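Local coordinates for L-lysine 6-oxidase (Marinomonas mediterranea, PDB 3WEU), which oxidises the side-chain amine of free L-lysine with a cysteine tryptophylquinone cofactor, releasing ammonium and the hydrogen peroxide that makes it antibacterial, at residues F346-N351 and T408-L413; L261-F266 and A404-Q409. All coordinates share one frame; numbering follows the deposited sequence.

Contact 1 of 2, residues F346-N351 and T408-L413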
loop_
_atom_site.group_PDB
_atom_site.type_symbol
_atom_site.label_atom_id
_atom_site.label_comp_id
_atom_site.label_asym_id
_atom_site.label_seq_id
_atom_site.Cartn_x
_atom_site.Cartn_y
_atom_site.Cartn_z
ATOM N N PHE A 346 -4.348 30.493 -34.412
ATOM C CA PHE A 346 -3.460 29.328 -34.228
ATOM C C PHE A 346 -2.204 29.749 -33.530
ATOM O O PHE A 346 -1.654 30.803 -33.810
ATOM C CB PHE A 346 -3.197 28.611 -35.544
ATOM C CG PHE A 346 -4.392 27.790 -36.002
ATOM C CD1 PHE A 346 -5.560 28.385 -36.421
ATOM C CD2 PHE A 346 -4.304 26.433 -35.990
ATOM C CE1 PHE A 346 -6.664 27.628 -36.791
ATOM C CE2 PHE A 346 -5.374 25.632 -36.342
ATOM C CZ PHE A 346 -6.569 26.221 -36.734
ATOM N N ARG A 347 -1.781 28.930 -32.547
ATOM C CA ARG A 347 -0.488 29.161 -31.894
ATOM C C ARG A 347 0.661 28.940 -32.860
ATOM O O ARG A 347 0.741 27.914 -33.586
ATOM C CB ARG A 347 -0.282 28.293 -30.660
ATOM C CG ARG A 347 -1.358 28.428 -29.592
ATOM C CD ARG A 347 -0.912 27.760 -28.270
ATOM N NE ARG A 347 -2.061 27.878 -27.387
ATOM C CZ ARG A 347 -3.161 27.104 -27.450
ATOM N NH1 ARG A 347 -3.264 26.081 -28.240
ATOM N NH2 ARG A 347 -4.165 27.352 -26.656
ATOM N N GLN A 348 1.543 29.949 -32.905
ATOM C CA GLN A 348 2.827 29.778 -33.564
ATOM C C GLN A 348 3.620 28.751 -32.766
ATOM O O GLN A 348 3.320 28.494 -31.576
ATOM C CB GLN A 348 3.519 31.146 -33.636
ATOM C CG GLN A 348 2.785 32.143 -34.527
ATOM C CD GLN A 348 2.917 31.816 -36.018
ATOM O OE1 GLN A 348 3.989 31.517 -36.489
ATOM N NE2 GLN A 348 1.819 31.765 -36.723
ATOM N N LEU A 349 4.636 28.154 -33.401
ATOM C CA LEU A 349 5.503 27.190 -32.732
ATOM C C LEU A 349 6.539 27.825 -31.837
ATOM O O LEU A 349 7.109 28.827 -32.240
ATOM C CB LEU A 349 6.249 26.257 -33.695
ATOM C CG LEU A 349 5.390 25.127 -34.294
ATOM C CD1 LEU A 349 4.357 25.705 -35.248
ATOM C CD2 LEU A 349 6.272 24.125 -35.037
ATOM N N ASP A 350 6.784 27.235 -30.668
ATOM C CA ASP A 350 7.899 27.677 -29.845
ATOM C C ASP A 350 9.208 27.351 -30.580
ATOM O O ASP A 350 9.304 26.379 -31.325
ATOM C CB ASP A 350 7.956 26.927 -28.512
ATOM C CG ASP A 350 6.945 27.429 -27.515
ATOM O OD1 ASP A 350 6.138 28.286 -27.899
ATOM O OD2 ASP A 350 6.924 26.930 -26.359
ATOM N N ASN A 351 10.250 28.140 -30.317
ATOM C CA ASN A 351 11.586 27.720 -30.740
ATOM C C ASN A 351 12.026 26.498 -29.883
ATOM O O ASN A 351 11.343 26.013 -28.924
ATOM C CB ASN A 351 12.543 28.908 -30.591
ATOM C CG ASN A 351 12.774 29.272 -29.143
ATOM O OD1 ASN A 351 12.670 28.406 -28.257
ATOM N ND2 ASN A 351 13.076 30.544 -28.876
ATOM N N THR A 408 4.928 22.575 -40.887
ATOM C CA THR A 408 4.469 22.489 -42.284
ATOM C C THR A 408 2.970 22.719 -42.409
ATOM O O THR A 408 2.510 23.518 -43.245
ATOM C CB THR A 408 4.992 21.210 -42.960
ATOM O OG1 THR A 408 6.438 21.256 -42.897
ATOM C CG2 THR A 408 4.472 21.083 -44.412
ATOM N N GLN A 409 2.178 22.096 -41.496
ATOM C CA GLN A 409 0.780 22.405 -41.489
ATOM C C GLN A 409 0.561 23.870 -41.329
ATOM O O GLN A 409 -0.294 24.459 -41.962
ATOM C CB GLN A 409 0.076 21.654 -40.370
ATOM C CG GLN A 409 0.084 20.165 -40.505
ATOM C CD GLN A 409 -0.524 19.486 -39.277
ATOM O OE1 GLN A 409 -0.052 19.694 -38.132
ATOM N NE2 GLN A 409 -1.605 18.746 -39.492
ATOM N N LEU A 410 1.294 24.478 -40.425
ATOM C CA LEU A 410 1.006 25.886 -40.115
ATOM C C LEU A 410 1.464 26.805 -41.254
ATOM O O LEU A 410 0.774 27.785 -41.608
ATOM C CB LEU A 410 1.659 26.249 -38.814
ATOM C CG LEU A 410 1.430 27.656 -38.330
ATOM C CD1 LEU A 410 -0.016 27.851 -37.858
ATOM C CD2 LEU A 410 2.386 28.090 -37.230
ATOM N N PHE A 411 2.576 26.451 -41.896
ATOM C CA PHE A 411 3.008 27.196 -43.072
ATOM C C PHE A 411 1.886 27.211 -44.154
ATOM O O PHE A 411 1.509 28.231 -44.714
ATOM C CB PHE A 411 4.264 26.581 -43.678
ATOM C CG PHE A 411 4.556 27.126 -45.020
ATOM C CD1 PHE A 411 4.906 28.452 -45.138
ATOM C CD2 PHE A 411 4.322 26.384 -46.144
ATOM C CE1 PHE A 411 5.120 29.024 -46.381
ATOM C CE2 PHE A 411 4.531 26.933 -47.385
ATOM C CZ PHE A 411 4.919 28.269 -47.518
ATOM N N LEU A 412 1.343 26.046 -44.421
ATOM C CA LEU A 412 0.298 25.929 -45.395
ATOM C C LEU A 412 -0.962 26.664 -45.005
ATOM O O LEU A 412 -1.601 27.330 -45.833
ATOM C CB LEU A 412 0.053 24.458 -45.719
ATOM C CG LEU A 412 1.169 23.645 -46.353
ATOM C CD1 LEU A 412 0.953 22.146 -46.348
ATOM C CD2 LEU A 412 1.343 24.050 -47.800
ATOM N N LEU A 413 -1.308 26.642 -43.725
ATOM C CA LEU A 413 -2.408 27.424 -43.243
ATOM C C LEU A 413 -2.210 28.931 -43.444
ATOM O O LEU A 413 -3.116 29.632 -43.865
ATOM C CB LEU A 413 -2.767 27.061 -41.752
ATOM C CG LEU A 413 -4.125 27.598 -41.292
ATOM C CD1 LEU A 413 -5.295 26.884 -41.980
ATOM C CD2 LEU A 413 -4.248 27.441 -39.774
#
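Leu410 is the bump and residues 346-349 supply the hollow: as the loop that follows helix 336-344 bends past helix 407-418, its side chains and one backbone carbonyl line one side of the leucine's two methyls. CG of Leu410 stands anti to the backbone N (chi1 -178°), directed at the loop. From there CD1 rests against CB of Phe346 at 4.0 Å, while CD2 meets Leu349 CD1 at 3.7 Å and the carbonyl oxygen of Arg347 at 4.0 Å. Leu349 and Leu410 slide past each other in opposite directions. Gln348 starts out away from the helix, but its chain bends at chi2 (-72°) and brings the amide back across Leu410, NE2 lying 3.8 Å from CD2.

One turn on, Leu413 provides a second bump. Its CD2 sits 3.6 Å above the centre of the Phe346 ring, only 7° off the normal, a CH-pi contact in which the methyl lies nearly evenly over the six ring carbons. Tyr343 of helix 336-344 touches both Leu410 and Leu413. The chemistry is thus dispersive across the interface, with Gln348 NE2 hydrogen-bonded to the Tyr343 hydroxyl, so that loop and helix are matched by shape rather than by charge.

Contact 2 of 2, residues L261-F266 and A404-Q409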
loop_
_atom_site.group_PDB
_atom_site.type_symbol
_atom_site.label_atom_id
_atom_site.label_comp_id
_atom_site.label_asym_id
_atom_site.label_seq_id
_atom_site.Cartn_x
_atom_site.Cartn_y
_atom_site.Cartn_z
ATOM N N LEU A 261 1.043 11.130 -37.186
ATOM C CA LEU A 261 2.460 10.788 -37.435
ATOM C C LEU A 261 2.864 10.865 -38.889
ATOM O O LEU A 261 4.031 11.174 -39.218
ATOM C CB LEU A 261 2.774 9.433 -36.857
ATOM C CG LEU A 261 4.108 9.108 -36.192
ATOM C CD1 LEU A 261 4.996 8.337 -37.091
ATOM C CD2 LEU A 261 4.865 10.237 -35.454
ATOM N N SER A 262 1.913 10.682 -39.810
ATOM C CA SER A 262 2.209 11.039 -41.220
ATOM C C SER A 262 2.522 12.525 -41.422
ATOM O O SER A 262 3.515 12.853 -42.090
ATOM C CB SER A 262 1.125 10.597 -42.189
ATOM O OG SER A 262 1.434 10.941 -43.538
ATOM N N ASP A 263 1.759 13.399 -40.787
ATOM C CA ASP A 263 2.100 14.825 -40.807
ATOM C C ASP A 263 3.532 15.004 -40.227
ATOM O O ASP A 263 4.304 15.786 -40.775
ATOM C CB ASP A 263 1.128 15.684 -40.034
ATOM C CG ASP A 263 -0.243 15.593 -40.569
ATOM O OD1 ASP A 263 -0.392 15.720 -41.775
ATOM O OD2 ASP A 263 -1.172 15.292 -39.801
ATOM N N THR A 264 3.877 14.269 -39.174
ATOM C CA THR A 264 5.214 14.389 -38.588
ATOM C C THR A 264 6.281 14.032 -39.627
ATOM O O THR A 264 7.262 14.799 -39.867
ATOM C CB THR A 264 5.381 13.542 -37.340
ATOM O OG1 THR A 264 4.451 13.972 -36.338
ATOM C CG2 THR A 264 6.826 13.648 -36.804
ATOM N N CYS A 265 6.112 12.871 -40.260
ATOM C CA CYS A 265 7.099 12.407 -41.248
ATOM C C CYS A 265 7.191 13.385 -42.420
ATOM O O CYS A 265 8.301 13.648 -42.892
ATOM C CB CYS A 265 6.815 10.967 -41.732
ATOM S SG CYS A 265 7.113 9.773 -40.430
ATOM N N PHE A 266 6.046 13.898 -42.901
ATOM C CA PHE A 266 5.993 14.846 -43.974
ATOM C C PHE A 266 6.758 16.132 -43.611
ATOM O O PHE A 266 7.589 16.604 -44.353
ATOM C CB PHE A 266 4.513 15.166 -44.329
ATOM C CG PHE A 266 4.357 16.041 -45.515
ATOM C CD1 PHE A 266 4.687 15.548 -46.772
ATOM C CD2 PHE A 266 4.013 17.382 -45.396
ATOM C CE1 PHE A 266 4.626 16.382 -47.882
ATOM C CE2 PHE A 266 3.903 18.189 -46.498
ATOM C CZ PHE A 266 4.191 17.691 -47.759
ATOM N N ALA A 404 0.381 23.276 -30.774
ATOM C CA ALA A 404 0.411 23.959 -32.102
ATOM C C ALA A 404 0.342 22.859 -33.129
ATOM O O ALA A 404 0.647 21.662 -32.858
ATOM C CB ALA A 404 1.731 24.730 -32.288
ATOM N N LEU A 405 -0.024 23.256 -34.340
ATOM C CA LEU A 405 0.207 22.449 -35.489
ATOM C C LEU A 405 1.711 22.216 -35.690
ATOM O O LEU A 405 2.593 22.864 -35.050
ATOM C CB LEU A 405 -0.349 23.152 -36.709
ATOM C CG LEU A 405 -1.854 23.406 -36.734
ATOM C CD1 LEU A 405 -2.274 24.208 -37.943
ATOM C CD2 LEU A 405 -2.682 22.141 -36.686
ATOM N N ASP A 406 2.051 21.308 -36.593
ATOM C CA ASP A 406 3.443 21.202 -36.968
ATOM C C ASP A 406 3.798 22.324 -37.942
ATOM O O ASP A 406 2.930 22.993 -38.448
ATOM C CB ASP A 406 3.854 19.770 -37.433
ATOM C CG ASP A 406 3.349 19.358 -38.784
ATOM O OD1 ASP A 406 3.442 20.171 -39.735
ATOM O OD2 ASP A 406 2.957 18.127 -38.954
ATOM N N ALA A 407 5.081 22.540 -38.146
ATOM C CA ALA A 407 5.544 23.723 -38.850
ATOM C C ALA A 407 5.073 23.746 -40.296
ATOM O O ALA A 407 4.717 24.802 -40.802
ATOM C CB ALA A 407 7.060 23.823 -38.784
ATOM N N THR A 408 4.928 22.575 -40.887
ATOM C CA THR A 408 4.469 22.489 -42.284
ATOM C C THR A 408 2.970 22.719 -42.409
ATOM O O THR A 408 2.510 23.518 -43.245
ATOM C CB THR A 408 4.992 21.210 -42.960
ATOM O OG1 THR A 408 6.438 21.256 -42.897
ATOM C CG2 THR A 408 4.472 21.083 -44.412
ATOM N N GLN A 409 2.178 22.096 -41.496
ATOM C CA GLN A 409 0.780 22.405 -41.489
ATOM C C GLN A 409 0.561 23.870 -41.329
ATOM O O GLN A 409 -0.294 24.459 -41.962
ATOM C CB GLN A 409 0.076 21.654 -40.370
ATOM C CG GLN A 409 0.084 20.165 -40.505
ATOM C CD GLN A 409 -0.524 19.486 -39.277
ATOM O OE1 GLN A 409 -0.052 19.694 -38.132
ATOM N NE2 GLN A 409 -1.605 18.746 -39.492
HETATM O O HOH W 1 -2.430 18.076 -42.354
HETATM O O HOH W 2 3.261 16.529 -36.699
#
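Asp263 and Gln409 bring their flat ends together, carboxylate over amide with the planes 28° apart, although the two side chains cross at about a right angle. Gln409 NE2 lies 3.5 Å from Asp263 OD2, at an angle too poor for a hydrogen bond; water 1 joins the pair instead, donating to Asp263 OD1 and accepting from NE2. Each group has further partners: Asp263 OD2 forms a salt bridge with Arg305 and accepts from Thr260 N, while Gln409 OE1 is hydrogen-bonded to Ser259 OG and NE2 to Ile258 O.

Asp406, the N-cap of helix 407-418, turns its two oxygens to different tasks. With CG between the backbone N and the carbonyl carbon (chi1 73°), OD1 accepts a straight bond of 2.9 Å from Gln409 N on its syn side, though 31° out of the carboxylate plane, and a weak one from Thr408 N. Gln409 OE1 accepts in turn from Asp406 N, on a lone pair at 3.1 Å, closing a capping box. OD2 points across to helix 261-272, 3.2 Å from Asp263 CB and 3.3 Å from Asp263 O, two acceptors without a bond between them; water 2 donates to OD2 and also hydrogen-bonds Thr264 OG1.

Beside this polar patch, Thr408 CG2 approaches Phe266 CE2 obliquely at 3.6 Å. Two acidic side chains thus face a shared interface, and the waters, Arg305 and the helix N-terminus probably offset their like charges.

Both contacts use helix 407-418, and their centres lie 9 Å apart on the same side of the chain's centre. Along the chain, helix 261-272 comes first, then the 346-351 loop, and last the 404-413 region on which both contacts end. Contact 2 holds the start of the helix and contact 1 its next turn, with Thr408 and Gln409 common to both contacts. They also touch directly: Phe346 CD2 packs on Leu405 CD1 at 3.6 Å. A water-bridged polar junction and a largely apolar packing contact therefore adjoin, tying helix 261-272 and the 346-351 loop to one helix, 407-418.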